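PDB 3TQT: D-alanine--D-alanine ligase from Coxiella burnetii, which joins two D-alanines into D-alanyl-D-alanine at the expense of ATP, a step of peptidoglycan synthesis in cell wall formation. Local coordinates for residues Val29-Ala34 with Leu338-Leu343; Ala115-Leu120 with Leu125-Ala130; Ser297-Val302 with Asp345-Leu350. One frame throughout, in Å; residues are numbered along the deposited sequence.

Interaction 1 of 3, residues Val29-Ala34 with Leu338-Leu343; sequences VNTLDA and LPCPNL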
# COMPACT_ATOMS: atom_id res chain seq x y z
N VAL A 29 -15.51 -20.09 5.86
CA VAL A 29 -15.87 -20.53 7.22
C VAL A 29 -16.41 -21.96 7.19
O VAL A 29 -16.11 -22.77 8.06
CB VAL A 29 -16.88 -19.58 7.87
CG1 VAL A 29 -17.55 -20.24 9.07
CG2 VAL A 29 -16.16 -18.29 8.29
N ASN A 30 -17.18 -22.26 6.16
CA ASN A 30 -17.75 -23.59 6.01
C ASN A 30 -16.70 -24.63 5.64
O ASN A 30 -16.87 -25.83 5.89
CB ASN A 30 -18.83 -23.56 4.93
CG ASN A 30 -19.66 -24.83 4.90
OD1 ASN A 30 -20.03 -25.34 5.95
ND2 ASN A 30 -19.93 -25.34 3.71
N THR A 31 -15.59 -24.17 5.07
CA THR A 31 -14.60 -25.07 4.49
C THR A 31 -13.34 -25.21 5.34
O THR A 31 -12.62 -26.21 5.23
CB THR A 31 -14.26 -24.63 3.05
OG1 THR A 31 -15.46 -24.64 2.26
CG2 THR A 31 -13.27 -25.57 2.42
N LEU A 32 -13.07 -24.23 6.20
CA LEU A 32 -11.94 -24.33 7.14
C LEU A 32 -12.02 -25.60 8.00
O LEU A 32 -13.04 -25.90 8.61
CB LEU A 32 -11.86 -23.10 8.05
CG LEU A 32 -11.29 -21.84 7.40
CD1 LEU A 32 -11.56 -20.62 8.27
CD2 LEU A 32 -9.80 -22.01 7.17
N ASP A 33 -10.90 -26.32 8.07
CA ASP A 33 -10.83 -27.60 8.76
C ASP A 33 -11.17 -27.39 10.24
O ASP A 33 -10.39 -26.83 10.99
CB ASP A 33 -9.43 -28.18 8.59
CG ASP A 33 -9.29 -29.57 9.16
OD1 ASP A 33 -10.10 -29.95 10.03
OD2 ASP A 33 -8.36 -30.28 8.74
N ALA A 34 -12.36 -27.83 10.65
CA ALA A 34 -12.81 -27.63 12.03
C ALA A 34 -11.88 -28.27 13.07
O ALA A 34 -11.88 -27.88 14.23
CB ALA A 34 -14.22 -28.15 12.19
N LEU A 338 -6.20 -29.57 -5.80
CA LEU A 338 -6.06 -29.01 -4.46
C LEU A 338 -7.43 -28.67 -3.88
O LEU A 338 -7.97 -27.62 -4.18
CB LEU A 338 -5.18 -27.75 -4.51
CG LEU A 338 -4.89 -27.06 -3.17
CD1 LEU A 338 -4.10 -27.96 -2.22
CD2 LEU A 338 -4.13 -25.75 -3.40
N PRO A 339 -7.99 -29.56 -3.05
CA PRO A 339 -9.31 -29.27 -2.47
C PRO A 339 -9.30 -27.98 -1.64
O PRO A 339 -8.27 -27.58 -1.09
CB PRO A 339 -9.57 -30.49 -1.56
CG PRO A 339 -8.72 -31.58 -2.13
CD PRO A 339 -7.48 -30.88 -2.65
N CYS A 340 -10.45 -27.33 -1.53
CA CYS A 340 -10.48 -26.03 -0.86
C CYS A 340 -9.98 -26.02 0.59
O CYS A 340 -9.29 -25.08 1.00
CB CYS A 340 -11.86 -25.39 -0.96
SG CYS A 340 -11.82 -23.66 -0.47
N PRO A 341 -10.33 -27.05 1.39
CA PRO A 341 -9.81 -27.08 2.77
C PRO A 341 -8.29 -27.00 2.80
O PRO A 341 -7.72 -26.25 3.61
CB PRO A 341 -10.27 -28.45 3.28
CG PRO A 341 -11.50 -28.73 2.49
CD PRO A 341 -11.22 -28.19 1.12
N ASN A 342 -7.64 -27.77 1.94
CA ASN A 342 -6.18 -27.80 1.86
C ASN A 342 -5.64 -26.47 1.38
O ASN A 342 -4.61 -26.00 1.84
CB ASN A 342 -5.72 -28.88 0.89
CG ASN A 342 -6.23 -30.27 1.26
OD1 ASN A 342 -5.54 -31.03 1.91
ND2 ASN A 342 -7.44 -30.58 0.83
N LEU A 343 -6.33 -25.88 0.41
CA LEU A 343 -5.97 -24.56 -0.08
C LEU A 343 -5.97 -23.58 1.09
O LEU A 343 -5.02 -22.83 1.28
CB LEU A 343 -6.96 -24.10 -1.16
CG LEU A 343 -6.90 -22.63 -1.59
CD1 LEU A 343 -5.50 -22.26 -2.13
CD2 LEU A 343 -7.98 -22.33 -2.63
O HOH W 1 -8.82 -25.89 6.10
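In T31 the first torsion (chi1 -59°) lays OG1 beside the backbone N and sends methyl CG2 away from it, out toward the first turn of helix 340-370; in C340 (chi1 -168°) SG likewise extends opposite its own backbone N. The methyl is the side-chain group of T31 that carries the contact. Its closest approach is to the ring of P341, with T31 CG2 3.4 Å from P341 N and 3.6 Å from P341 CD. C340 borders the same methyl, its CB lying 3.7 Å from T31 CG2, so CG2 sits against the bond between C340 and P341. The P341 ring also meets the T31 carbonyl oxygen, with P341 CB 3.8 Å from T31 O. No direct hydrogen bond spans the two segments, and the polar link is a water. It accepts from D33 N at 2.9 Å and donates to P341 O at 2.7 Å, tying the turn that follows helix 18-31 to the beginning of helix 340-370. T31 OG1 bonds back to N27 O within its own helix, leaving the methyl to face the first turn of helix 340-370. L344 packs against both T31 and L32, L32 also touches Y37 and I39 of strand 37-44, and C340 and L343 lean on helix 328-335, so the contact seats the end of one N-terminal-domain helix on the C-terminal helix.

Interaction 2 of 3, residues Ala115-Leu120 with Leu125-Ala130; sequences ALQGLL and LPYVGA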
# COMPACT_ATOMS: atom_id res chain seq x y z
N ALA A 115 -5.73 -1.08 2.82
CA ALA A 115 -6.19 -0.44 4.05
C ALA A 115 -6.31 -1.44 5.20
O ALA A 115 -5.72 -1.26 6.26
CB ALA A 115 -7.51 0.30 3.84
N LEU A 116 -7.06 -2.51 4.97
CA LEU A 116 -7.23 -3.56 5.97
C LEU A 116 -5.89 -4.24 6.30
O LEU A 116 -5.60 -4.51 7.46
CB LEU A 116 -8.21 -4.60 5.44
CG LEU A 116 -9.07 -5.32 6.46
CD1 LEU A 116 -9.76 -4.34 7.41
CD2 LEU A 116 -10.10 -6.15 5.70
N GLN A 117 -5.10 -4.50 5.28
CA GLN A 117 -3.75 -5.04 5.46
C GLN A 117 -2.92 -4.13 6.36
O GLN A 117 -2.15 -4.59 7.19
CB GLN A 117 -3.05 -5.19 4.11
CG GLN A 117 -3.64 -6.32 3.23
CD GLN A 117 -4.99 -5.96 2.60
OE1 GLN A 117 -5.32 -4.79 2.45
NE2 GLN A 117 -5.76 -6.97 2.23
N GLY A 118 -3.06 -2.82 6.17
CA GLY A 118 -2.31 -1.85 6.96
C GLY A 118 -2.65 -1.91 8.44
O GLY A 118 -1.76 -1.84 9.30
N LEU A 119 -3.94 -2.04 8.74
CA LEU A 119 -4.39 -2.18 10.12
C LEU A 119 -3.81 -3.46 10.71
O LEU A 119 -3.34 -3.48 11.85
CB LEU A 119 -5.92 -2.21 10.19
CG LEU A 119 -6.47 -2.53 11.58
CD1 LEU A 119 -5.77 -1.67 12.63
CD2 LEU A 119 -7.99 -2.31 11.61
N LEU A 120 -3.83 -4.52 9.91
CA LEU A 120 -3.35 -5.81 10.38
C LEU A 120 -1.85 -5.78 10.62
O LEU A 120 -1.36 -6.42 11.55
CB LEU A 120 -3.74 -6.93 9.40
CG LEU A 120 -5.25 -7.16 9.25
CD1 LEU A 120 -5.50 -8.19 8.19
CD2 LEU A 120 -5.87 -7.58 10.58
N LEU A 125 -0.42 -8.72 13.23
CA LEU A 125 -1.10 -10.00 13.08
C LEU A 125 -0.72 -10.68 11.78
O LEU A 125 -0.61 -10.03 10.75
CB LEU A 125 -2.61 -9.81 13.09
CG LEU A 125 -3.23 -9.33 14.39
CD1 LEU A 125 -4.68 -8.97 14.16
CD2 LEU A 125 -3.09 -10.40 15.48
N PRO A 126 -0.52 -12.01 11.82
CA PRO A 126 -0.37 -12.70 10.53
C PRO A 126 -1.67 -12.57 9.75
O PRO A 126 -2.75 -12.61 10.35
CB PRO A 126 -0.12 -14.16 10.94
CG PRO A 126 0.30 -14.10 12.39
CD PRO A 126 -0.43 -12.92 12.97
N TYR A 127 -1.59 -12.41 8.44
CA TYR A 127 -2.80 -12.38 7.64
C TYR A 127 -2.58 -12.96 6.25
O TYR A 127 -1.48 -12.90 5.69
CB TYR A 127 -3.38 -10.96 7.56
CG TYR A 127 -2.47 -9.96 6.91
CD1 TYR A 127 -2.56 -9.70 5.54
CD2 TYR A 127 -1.55 -9.24 7.66
CE1 TYR A 127 -1.75 -8.78 4.94
CE2 TYR A 127 -0.72 -8.31 7.06
CZ TYR A 127 -0.83 -8.08 5.71
OH TYR A 127 0.00 -7.16 5.14
N VAL A 128 -3.65 -13.51 5.70
CA VAL A 128 -3.59 -14.16 4.41
C VAL A 128 -3.48 -13.17 3.25
O VAL A 128 -4.11 -12.10 3.26
CB VAL A 128 -4.80 -15.05 4.20
CG1 VAL A 128 -4.90 -15.53 2.74
CG2 VAL A 128 -4.74 -16.22 5.18
N GLY A 129 -2.65 -13.52 2.27
CA GLY A 129 -2.65 -12.80 1.01
C GLY A 129 -1.68 -11.64 0.91
O GLY A 129 -0.73 -11.53 1.69
N ALA A 130 -1.93 -10.76 -0.06
CA ALA A 130 -1.02 -9.71 -0.44
C ALA A 130 -0.82 -8.75 0.71
O ALA A 130 -1.78 -8.46 1.42
CB ALA A 130 -1.58 -8.96 -1.63
O HOH W 2 -4.23 -9.52 2.06
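Apolar packing between L120 and Y127 forms the middle of this contact. L120 CD1 comes within 3.5 Å of Y127 CB, and L120 CB approaches the ring obliquely at 3.6 Å from Y127 CD2. The other methyl of L120 serves a second partner: CD2 lies 4.0 Å from L125 CD1, and these two leucine side chains run at about a right angle. Q117, one turn earlier on the helix, sets its CA over one face of the Y127 ring and its CG 3.5 Å from Y127 CE1. The bend of Q117 at chi2 (75°) turns the amide off from the ring toward a water, the amide and ring planes 64° apart.

Hydrogen bonding comes at both ends. L125 N gives an almost straight bond of 3.0 Å to L120 O (171° at the hydrogen), so the loop's return starts on a carbonyl of the helix's last turns. At the other end the water accepts from Q117 NE2 at 3.0 Å and donates to V128 O and A130 O; it lies in the plane of the tyrosine ring, at its edge. Q117 NE2 also bonds to G111 O, and Y127 OH to E121 OE2. R354 of helix 340-370 makes a cation-pi contact with Y127, while L116 and L119 pack on L122 of the second subunit.

Q117 NE2, Y127 OH and the carbonyls of V128 and A130 therefore all have partners: Y127 offers its ring to a hydrocarbon surface while its hydroxyl is bonded, and one water links the Q117 amide to two loop carbonyls.

Interaction 3 of 3, residues Ser297-Val302 with Asp345-Leu350; sequences SGMARV and DQLIEL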
# COMPACT_ATOMS: atom_id res chain seq x y z
N SER A 297 1.90 -12.06 -2.02
CA SER A 297 2.06 -13.10 -1.03
C SER A 297 0.77 -13.84 -0.93
O SER A 297 -0.31 -13.25 -1.12
CB SER A 297 2.38 -12.49 0.34
OG SER A 297 3.70 -12.02 0.38
N GLY A 298 0.87 -15.13 -0.62
CA GLY A 298 -0.29 -15.96 -0.34
C GLY A 298 -1.02 -16.38 -1.60
O GLY A 298 -0.90 -17.51 -2.06
N MET A 299 -1.78 -15.45 -2.17
CA MET A 299 -2.63 -15.78 -3.31
C MET A 299 -2.89 -14.61 -4.24
O MET A 299 -2.90 -13.45 -3.83
CB MET A 299 -3.97 -16.30 -2.82
CG MET A 299 -4.65 -15.34 -1.84
SD MET A 299 -6.37 -15.76 -1.51
CE MET A 299 -6.91 -16.10 -3.17
N ALA A 300 -3.12 -14.93 -5.51
CA ALA A 300 -3.62 -13.96 -6.46
C ALA A 300 -4.34 -14.71 -7.55
O ALA A 300 -3.94 -15.81 -7.93
CB ALA A 300 -2.49 -13.15 -7.06
N ARG A 301 -5.40 -14.12 -8.08
CA ARG A 301 -5.91 -14.58 -9.35
C ARG A 301 -5.42 -13.63 -10.43
O ARG A 301 -5.71 -12.44 -10.39
CB ARG A 301 -7.43 -14.63 -9.35
CG ARG A 301 -7.97 -15.52 -10.45
CD ARG A 301 -9.47 -15.39 -10.54
NE ARG A 301 -9.84 -14.08 -11.05
CZ ARG A 301 -10.78 -13.30 -10.52
NH1 ARG A 301 -11.44 -13.71 -9.45
NH2 ARG A 301 -11.05 -12.12 -11.07
N VAL A 302 -4.66 -14.17 -11.38
CA VAL A 302 -4.17 -13.37 -12.50
C VAL A 302 -5.10 -13.57 -13.68
O VAL A 302 -5.34 -14.71 -14.11
CB VAL A 302 -2.76 -13.80 -12.94
CG1 VAL A 302 -2.24 -12.83 -13.99
CG2 VAL A 302 -1.83 -13.85 -11.73
N ASP A 345 -5.72 -24.21 4.30
CA ASP A 345 -4.62 -24.52 5.22
C ASP A 345 -3.32 -23.91 4.71
O ASP A 345 -2.53 -23.34 5.47
CB ASP A 345 -4.41 -26.03 5.40
CG ASP A 345 -5.58 -26.72 6.09
OD1 ASP A 345 -6.20 -26.10 6.98
OD2 ASP A 345 -5.86 -27.88 5.74
N GLN A 346 -3.08 -24.06 3.41
CA GLN A 346 -1.86 -23.52 2.82
C GLN A 346 -1.81 -22.00 2.92
O GLN A 346 -0.77 -21.42 3.25
CB GLN A 346 -1.71 -24.03 1.38
CG GLN A 346 -1.42 -25.54 1.38
CD GLN A 346 -0.98 -26.09 0.04
OE1 GLN A 346 -0.50 -25.36 -0.82
NE2 GLN A 346 -1.14 -27.40 -0.13
N LEU A 347 -2.94 -21.35 2.66
CA LEU A 347 -2.98 -19.89 2.78
C LEU A 347 -2.67 -19.44 4.21
O LEU A 347 -1.94 -18.48 4.42
CB LEU A 347 -4.32 -19.34 2.31
CG LEU A 347 -4.53 -19.44 0.79
CD1 LEU A 347 -6.00 -19.26 0.46
CD2 LEU A 347 -3.66 -18.40 0.09
N ILE A 348 -3.23 -20.15 5.19
CA ILE A 348 -2.96 -19.81 6.58
C ILE A 348 -1.49 -20.07 6.93
O ILE A 348 -0.84 -19.25 7.57
CB ILE A 348 -3.92 -20.56 7.53
CG1 ILE A 348 -5.33 -19.97 7.42
CG2 ILE A 348 -3.40 -20.53 8.97
CD1 ILE A 348 -6.42 -20.87 7.98
N GLU A 349 -0.95 -21.21 6.49
CA GLU A 349 0.45 -21.52 6.76
C GLU A 349 1.39 -20.48 6.13
O GLU A 349 2.33 -20.03 6.78
CB GLU A 349 0.80 -22.93 6.26
CG GLU A 349 0.26 -24.05 7.16
CD GLU A 349 -0.04 -25.34 6.40
OE1 GLU A 349 0.36 -25.46 5.22
OE2 GLU A 349 -0.71 -26.23 6.97
N LEU A 350 1.12 -20.11 4.88
CA LEU A 350 1.89 -19.09 4.19
C LEU A 350 1.84 -17.76 4.91
O LEU A 350 2.84 -17.06 5.01
CB LEU A 350 1.35 -18.89 2.77
CG LEU A 350 1.61 -20.02 1.77
CD1 LEU A 350 0.74 -19.83 0.54
CD2 LEU A 350 3.08 -20.05 1.38
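G298 opens the contact by lending its backbone to L347 and L350 of helix 340-370. Its carbonyl meets two leucine methyls, G298 O lying 3.6 Å from L347 CD2 and 3.9 Å from L350 CD1. The positive phi of G298 (77°) suits a glycine, and L350 CD1 also comes within 4.1 Å of G298 CA. M299 follows with the side chain among residues 297-302 that meets the helix segment. Its chi1 of 54° sets CG between the backbone N and the carbonyl carbon, and M299 CB packs at 3.6 Å from L347 CD2. Farther out, M299 SD is 4.0 Å from L347 CD1, so CB and CG meet CD2 while the sulfur lies near both branches, and the two side chains cross at about a right angle. Beyond M299 the strand draws away: R301 turns to a salt bridge with D303, a predicted magnesium ligand, and R301 O bonds to N318. Strand and helix axes pass 8.3 Å apart at 123°. L235 of the adjacent strand 228-236 also packs on both leucines. A helix packed against a strand of the antiparallel sheet that supplies the predicted metal ligands fits the ATP-grasp fold of this ligase.

Helix 340-370 is shared by interactions 1 and 3, whose centres lie 13 Å apart: the first uses its opening turn, the other the turns just after, and L32 CD2 meets I348 CD1 between them. Interaction 2 is centred 13 Å from interaction 3 and 20 Å from interaction 1; it does not touch the latter, but V128 packs on L347 of the former and G129 on S297. Along the chain interaction 2 is nested within the span closed by interaction 1 and precedes interaction 3, whose segments alternate with those of interaction 1. The C-terminal helix thus joins the N-terminal region to the ATP-grasp sheet carrying the predicted metal ligands.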